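Local coordinates for protein MarR family transcriptional regulator (Staphylococcus epidermidis, PDB 5HLI) that senses oxidation through disulfide formation and acts as a MarR-type transcriptional regulator, probably binding operator DNA as a homodimer, at the interface of chains A and B. Numbering follows the deposited sequence. Chains: chain A/B, MarR family transcriptional regulator.

All three contacts belong to the two-fold interface of the homodimer and use the N-terminal helix (2-36 in chain A, 2-34 in chain B) and the C-terminal helix (126-147 in A, 136-147 in B); contacts 1 and 2 add the loop after helix 103-117. C-alpha centres of contacts 1 and 2 are about 21 Å apart, of contacts 1 and 3 about 23 Å, and of contacts 2 and 3 about 13 Å. With chains exchanged, A:Leu143/B:Leu143 and B:Phe29/A:Phe29 tie contact 1 to contact 3, and B:Leu120/A:Leu120 ties it to contact 2. A change in one subunit could thus reach the other, though the structure alone shows no such movement.

Contact 1: the interface of chains A and B. Residues chain A 142-143, 146; chain B 29, 118-120.
A:Leu146 and A:Leu143, on the C-terminal helix 126-147 of chain A, pack against B:Phe29 of helix 2-34 and the loop residues B:Ser118 and B:Cys119. The apolar packing involves two leucine methyls. CD2 of A:Leu143 sits over one face of the B:Phe29 ring, displaced toward the rim, with CG of the ring 3.9 Å away; the two side chains cross at about a right angle. A:Leu146 instead runs side by side with B:Phe29 in the same direction, and its CD1 is 3.6 Å from ring atom CE1. With CG of B:Phe29 anti to the backbone N (chi1 172°), the ring is carried toward both leucines. CB of B:Ser118 adds a further carbon contact, 4.0 Å from A:Leu146 CD1.

A second group sets methyls against oxygens. Within chain B, the hydroxyl OG of B:Ser118 lies at the edge of the B:Phe29 ring, in plane, and across the interface it is 3.6 Å from A:Leu146 CD1. CG2 of A:Thr142 meets the main-chain O of B:Cys119 at 3.4 Å. The same A:Thr142 CG2 is 3.7 Å from the main-chain B:Ser118 O. The threonine methyl is anti to its backbone N, while OG1 is beside that N (chi1 -63°), which turns the methyl toward the loop.

This patch hides 171 Å² in total. By seating the loop after helix 103-117 and the N-terminal helix of one subunit against the C-terminal helix of the other, it helps hold the dimer together.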
loop_
_atom_site.group_PDB
_atom_site.type_symbol
_atom_site.label_atom_id
_atom_site.label_comp_id
_atom_site.label_asym_id
_atom_site.label_seq_id
_atom_site.Cartn_x
_atom_site.Cartn_y
_atom_site.Cartn_z
ATOM N N THR A 142 -5.607 7.434 -10.912
ATOM C CA THR A 142 -5.350 8.805 -10.477
ATOM C C THR A 142 -3.951 8.947 -9.889
ATOM O O THR A 142 -3.205 9.861 -10.259
ATOM C CB THR A 142 -6.405 9.242 -9.458
ATOM O OG1 THR A 142 -7.699 9.243 -10.074
ATOM C CG2 THR A 142 -6.099 10.640 -8.936
ATOM N N LEU A 143 -3.578 8.051 -8.971
ATOM C CA LEU A 143 -2.276 8.165 -8.318
ATOM C C LEU A 143 -1.139 8.038 -9.325
ATOM O O LEU A 143 -0.137 8.755 -9.232
ATOM C CB LEU A 143 -2.145 7.115 -7.217
ATOM C CG LEU A 143 -3.140 7.261 -6.064
ATOM C CD1 LEU A 143 -3.029 6.089 -5.101
ATOM C CD2 LEU A 143 -2.938 8.584 -5.336
ATOM N N LEU A 146 -0.738 11.348 -11.105
ATOM C CA LEU A 146 -0.166 12.390 -10.258
ATOM C C LEU A 146 1.310 12.133 -9.982
ATOM O O LEU A 146 2.108 13.076 -9.913
ATOM C CB LEU A 146 -0.943 12.483 -8.948
ATOM C CG LEU A 146 -2.417 12.858 -9.089
ATOM C CD1 LEU A 146 -3.100 12.762 -7.742
ATOM C CD2 LEU A 146 -2.563 14.255 -9.674
ATOM N N PHE B 29 2.988 8.691 -3.643
ATOM C CA PHE B 29 2.226 9.934 -3.706
ATOM C C PHE B 29 2.466 10.790 -2.468
ATOM O O PHE B 29 2.772 11.983 -2.574
ATOM C CB PHE B 29 0.737 9.621 -3.871
ATOM C CG PHE B 29 -0.158 10.827 -3.767
ATOM C CD1 PHE B 29 -0.319 11.685 -4.841
ATOM C CD2 PHE B 29 -0.847 11.094 -2.594
ATOM C CE1 PHE B 29 -1.144 12.794 -4.747
ATOM C CE2 PHE B 29 -1.674 12.201 -2.493
ATOM C CZ PHE B 29 -1.822 13.051 -3.571
ATOM N N SER B 118 -5.657 16.051 -4.080
ATOM C CA SER B 118 -5.699 15.610 -5.469
ATOM C C SER B 118 -5.710 14.093 -5.615
ATOM O O SER B 118 -5.914 13.603 -6.730
ATOM C CB SER B 118 -4.512 16.192 -6.241
ATOM O OG SER B 118 -3.282 15.762 -5.685
ATOM N N CYS B 119 -5.522 13.344 -4.523
ATOM C CA CYS B 119 -5.501 11.884 -4.591
ATOM C C CYS B 119 -6.773 11.301 -5.198
ATOM O O CYS B 119 -6.772 10.134 -5.605
ATOM C CB CYS B 119 -5.273 11.301 -3.193
ATOM S SG CYS B 119 -6.412 11.926 -1.925
ATOM N N LEU B 120 -7.850 12.080 -5.275
ATOM C CA LEU B 120 -9.087 11.650 -5.901
ATOM C C LEU B 120 -9.501 12.647 -6.974
ATOM O O LEU B 120 -9.312 13.857 -6.805
ATOM C CB LEU B 120 -10.210 11.511 -4.864
ATOM C CG LEU B 120 -10.171 10.258 -3.992
ATOM C CD1 LEU B 120 -11.076 10.433 -2.787
ATOM C CD2 LEU B 120 -10.579 9.034 -4.801
#

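Contact 2: the interface of chains A and B. Residues chain A 120, 129, 132; chain B 11-12, 15-16, 139.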
loop_
_atom_site.group_PDB
_atom_site.type_symbol
_atom_site.label_atom_id
_atom_site.label_comp_id
_atom_site.label_asym_id
_atom_site.label_seq_id
_atom_site.Cartn_x
_atom_site.Cartn_y
_atom_site.Cartn_z
ATOM N N LEU A 120 -10.349 -11.652 0.896
ATOM C CA LEU A 120 -11.697 -11.151 1.106
ATOM C C LEU A 120 -12.529 -12.164 1.884
ATOM O O LEU A 120 -12.353 -13.375 1.705
ATOM C CB LEU A 120 -12.388 -10.851 -0.231
ATOM C CG LEU A 120 -11.741 -9.792 -1.125
ATOM C CD1 LEU A 120 -12.637 -9.486 -2.317
ATOM C CD2 LEU A 120 -11.447 -8.526 -0.332
ATOM N N TYR A 129 -18.627 -5.111 -3.120
ATOM C CA TYR A 129 -17.452 -5.464 -3.909
ATOM C C TYR A 129 -17.228 -4.451 -5.024
ATOM O O TYR A 129 -16.136 -3.887 -5.157
ATOM C CB TYR A 129 -17.604 -6.873 -4.488
ATOM C CG TYR A 129 -16.468 -7.281 -5.405
ATOM C CD1 TYR A 129 -16.510 -7.001 -6.768
ATOM C CD2 TYR A 129 -15.353 -7.944 -4.910
ATOM C CE1 TYR A 129 -15.475 -7.363 -7.606
ATOM C CE2 TYR A 129 -14.313 -8.315 -5.744
ATOM C CZ TYR A 129 -14.378 -8.021 -7.090
ATOM O OH TYR A 129 -13.345 -8.385 -7.925
ATOM N N THR A 132 -15.959 -1.066 -3.692
ATOM C CA THR A 132 -14.569 -1.141 -3.253
ATOM C C THR A 132 -13.638 -1.329 -4.442
ATOM O O THR A 132 -12.601 -0.663 -4.548
ATOM C CB THR A 132 -14.392 -2.278 -2.247
ATOM O OG1 THR A 132 -15.344 -2.134 -1.185
ATOM C CG2 THR A 132 -12.985 -2.263 -1.667
ATOM N N LEU B 11 -12.288 -12.976 -8.491
ATOM C CA LEU B 11 -12.654 -11.630 -8.063
ATOM C C LEU B 11 -11.890 -11.211 -6.813
ATOM O O LEU B 11 -11.578 -10.026 -6.648
ATOM C CB LEU B 11 -14.160 -11.543 -7.816
ATOM C CG LEU B 11 -15.082 -11.835 -9.002
ATOM C CD1 LEU B 11 -16.532 -11.896 -8.543
ATOM C CD2 LEU B 11 -14.909 -10.789 -10.094
ATOM N N ALA B 12 -11.589 -12.157 -5.922
ATOM C CA ALA B 12 -10.784 -11.832 -4.751
ATOM C C ALA B 12 -9.380 -11.401 -5.162
ATOM O O ALA B 12 -8.893 -10.347 -4.736
ATOM C CB ALA B 12 -10.730 -13.028 -3.800
ATOM N N LEU B 15 -9.454 -7.822 -6.914
ATOM C CA LEU B 15 -9.627 -6.712 -6.026
ATOM C C LEU B 15 -8.418 -6.509 -5.132
ATOM O O LEU B 15 -7.947 -5.423 -4.972
ATOM C CB LEU B 15 -10.874 -6.892 -5.172
ATOM C CG LEU B 15 -11.070 -5.785 -4.163
ATOM C CD1 LEU B 15 -10.927 -4.435 -4.763
ATOM C CD2 LEU B 15 -12.437 -5.868 -3.583
ATOM N N CYS B 16 -7.933 -7.586 -4.562
ATOM C CA CYS B 16 -6.842 -7.472 -3.603
ATOM C C CYS B 16 -5.536 -7.071 -4.273
ATOM O O CYS B 16 -4.714 -6.385 -3.656
ATOM C CB CYS B 16 -6.684 -8.784 -2.844
ATOM S SG CYS B 16 -8.154 -9.213 -1.893
ATOM N N LEU B 139 -13.353 -4.437 6.205
ATOM C CA LEU B 139 -12.155 -5.064 5.657
ATOM C C LEU B 139 -10.982 -4.947 6.623
ATOM O O LEU B 139 -10.155 -5.862 6.716
ATOM C CB LEU B 139 -11.803 -4.439 4.308
ATOM C CG LEU B 139 -12.700 -4.801 3.125
ATOM C CD1 LEU B 139 -12.438 -3.869 1.952
ATOM C CD2 LEU B 139 -12.482 -6.249 2.719
#
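From CB to its tip, A:Tyr129 spans about one turn of helix 2-34 of chain B, meeting B:Leu15 first and B:Leu11 last. At CB, chi1 of 176° sets CG anti to the backbone N, and the ring extends from there toward that helix. CD2 comes first against B:Leu15, 3.8 Å from its methyl CD2. CE2 touches that same methyl, and the two side chains slide past each other in opposite directions. CZ lies 3.6 Å from CB of B:Leu11, whose side chain crosses the tyrosine at about a right angle. At the tip, the phenol OH donates a hydrogen bond to the main-chain O of B:Leu11 at 2.7 Å. This acceptor lies at the ring edge, in plane; the C=O...donor angle is 111°, with the donor tilted 26° from the carbonyl plane. Bond and packing together would restrain ring rotation.

A:Leu120 divides its methyls. CD1 lies 3.8 Å from CD2 of B:Leu15, whose side chain it crosses at about a right angle, and reaches CA of B:Ala12 (3.9 Å). CD2 lies 3.7 Å from SG of B:Cys16 and 3.9 Å from CD2 of B:Leu139. A:Thr132 and B:Leu139 approach tip to tip, CG2 to CD1 at 4.0 Å.

In the fold, the site lies where the loop before helix 126-147 and the start of that helix meet helices 2-34 and 136-147 of the partner.

Contact 3: the interface of chains A and B. Residues chain A 25, 28-29; chain B 143, 147.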
loop_
_atom_site.group_PDB
_atom_site.type_symbol
_atom_site.label_atom_id
_atom_site.label_comp_id
_atom_site.label_asym_id
_atom_site.label_seq_id
_atom_site.Cartn_x
_atom_site.Cartn_y
_atom_site.Cartn_z
ATOM N N LEU A 25 -3.106 -3.040 4.668
ATOM C CA LEU A 25 -3.472 -4.329 5.246
ATOM C C LEU A 25 -3.533 -5.411 4.176
ATOM O O LEU A 25 -3.129 -6.556 4.418
ATOM C CB LEU A 25 -4.807 -4.217 5.980
ATOM C CG LEU A 25 -4.817 -3.283 7.190
ATOM C CD1 LEU A 25 -6.207 -3.206 7.790
ATOM C CD2 LEU A 25 -3.806 -3.747 8.228
ATOM N N GLN A 28 0.118 -6.238 3.580
ATOM C CA GLN A 28 0.659 -7.121 4.608
ATOM C C GLN A 28 0.145 -8.544 4.449
ATOM O O GLN A 28 0.859 -9.500 4.770
ATOM C CB GLN A 28 0.316 -6.589 5.999
ATOM C CG GLN A 28 1.032 -5.289 6.360
ATOM C CD GLN A 28 0.364 -4.557 7.511
ATOM O OE1 GLN A 28 -0.249 -5.174 8.381
ATOM N NE2 GLN A 28 0.476 -3.237 7.517
ATOM N N PHE A 29 -1.088 -8.705 3.966
ATOM C CA PHE A 29 -1.598 -10.042 3.688
ATOM C C PHE A 29 -0.818 -10.692 2.551
ATOM O O PHE A 29 -0.433 -11.864 2.638
ATOM C CB PHE A 29 -3.090 -9.979 3.357
ATOM C CG PHE A 29 -3.667 -11.295 2.914
ATOM C CD1 PHE A 29 -4.125 -12.214 3.844
ATOM C CD2 PHE A 29 -3.753 -11.612 1.568
ATOM C CE1 PHE A 29 -4.656 -13.427 3.439
ATOM C CE2 PHE A 29 -4.280 -12.822 1.158
ATOM C CZ PHE A 29 -4.734 -13.729 2.095
ATOM N N LEU B 143 -9.000 -8.306 7.595
ATOM C CA LEU B 143 -7.615 -8.406 7.147
ATOM C C LEU B 143 -6.656 -8.541 8.322
ATOM O O LEU B 143 -5.698 -9.319 8.262
ATOM C CB LEU B 143 -7.250 -7.192 6.290
ATOM C CG LEU B 143 -7.806 -7.182 4.864
ATOM C CD1 LEU B 143 -7.509 -5.859 4.171
ATOM C CD2 LEU B 143 -7.243 -8.349 4.063
ATOM N N ILE B 147 -3.765 -11.474 9.010
ATOM C CA ILE B 147 -2.347 -11.195 9.219
ATOM C C ILE B 147 -1.886 -11.754 10.560
ATOM O O ILE B 147 -0.835 -12.398 10.655
ATOM C CB ILE B 147 -2.081 -9.684 9.113
ATOM C CG1 ILE B 147 -2.552 -9.156 7.757
ATOM C CG2 ILE B 147 -0.603 -9.386 9.324
ATOM C CD1 ILE B 147 -2.688 -7.647 7.695
#
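In the helical dimerisation region of this MarR-family regulator, the N-terminal helix 2-36 of chain A presents A:Leu25 and A:Gln28 to B:Leu143 and B:Ile147 near the end of the C-terminal helix 136-147. The delta-methyl of B:Ile147 carries much of the contact, and the residue buries 59 Å² of the 138 Å² hidden in the patch. Its CD1 is 3.5 Å from the main-chain O of A:Leu25 and 3.6 Å from CB of A:Gln28. The same methyl lies 3.5 Å from OE1, the side-chain amide oxygen of A:Gln28, and 4.1 Å from CD2 of A:Leu25.

Two torsions place the methyl: CG1 of B:Ile147 is anti to the carbonyl carbon (chi1 -57°), and chi2 of 164° extends CD1 away from its own backbone toward helix 2-36. The isoleucine crosses both A:Leu25 and A:Gln28 at about a right angle. Beyond its CG, the A:Gln28 chain is extended; OE1 and CB nonetheless both approach the methyl, so the contact involves the base and the amide end of the glutamine.

One helical turn earlier, B:Leu143 touches A:Leu25 close to the backbone: its methyl CD1 lies 3.6 Å from CB of A:Leu25, and the two CB atoms are 3.9 Å apart. A:Phe29 contributes through its main chain, with its N 4.1 Å from CG1 of B:Ile147.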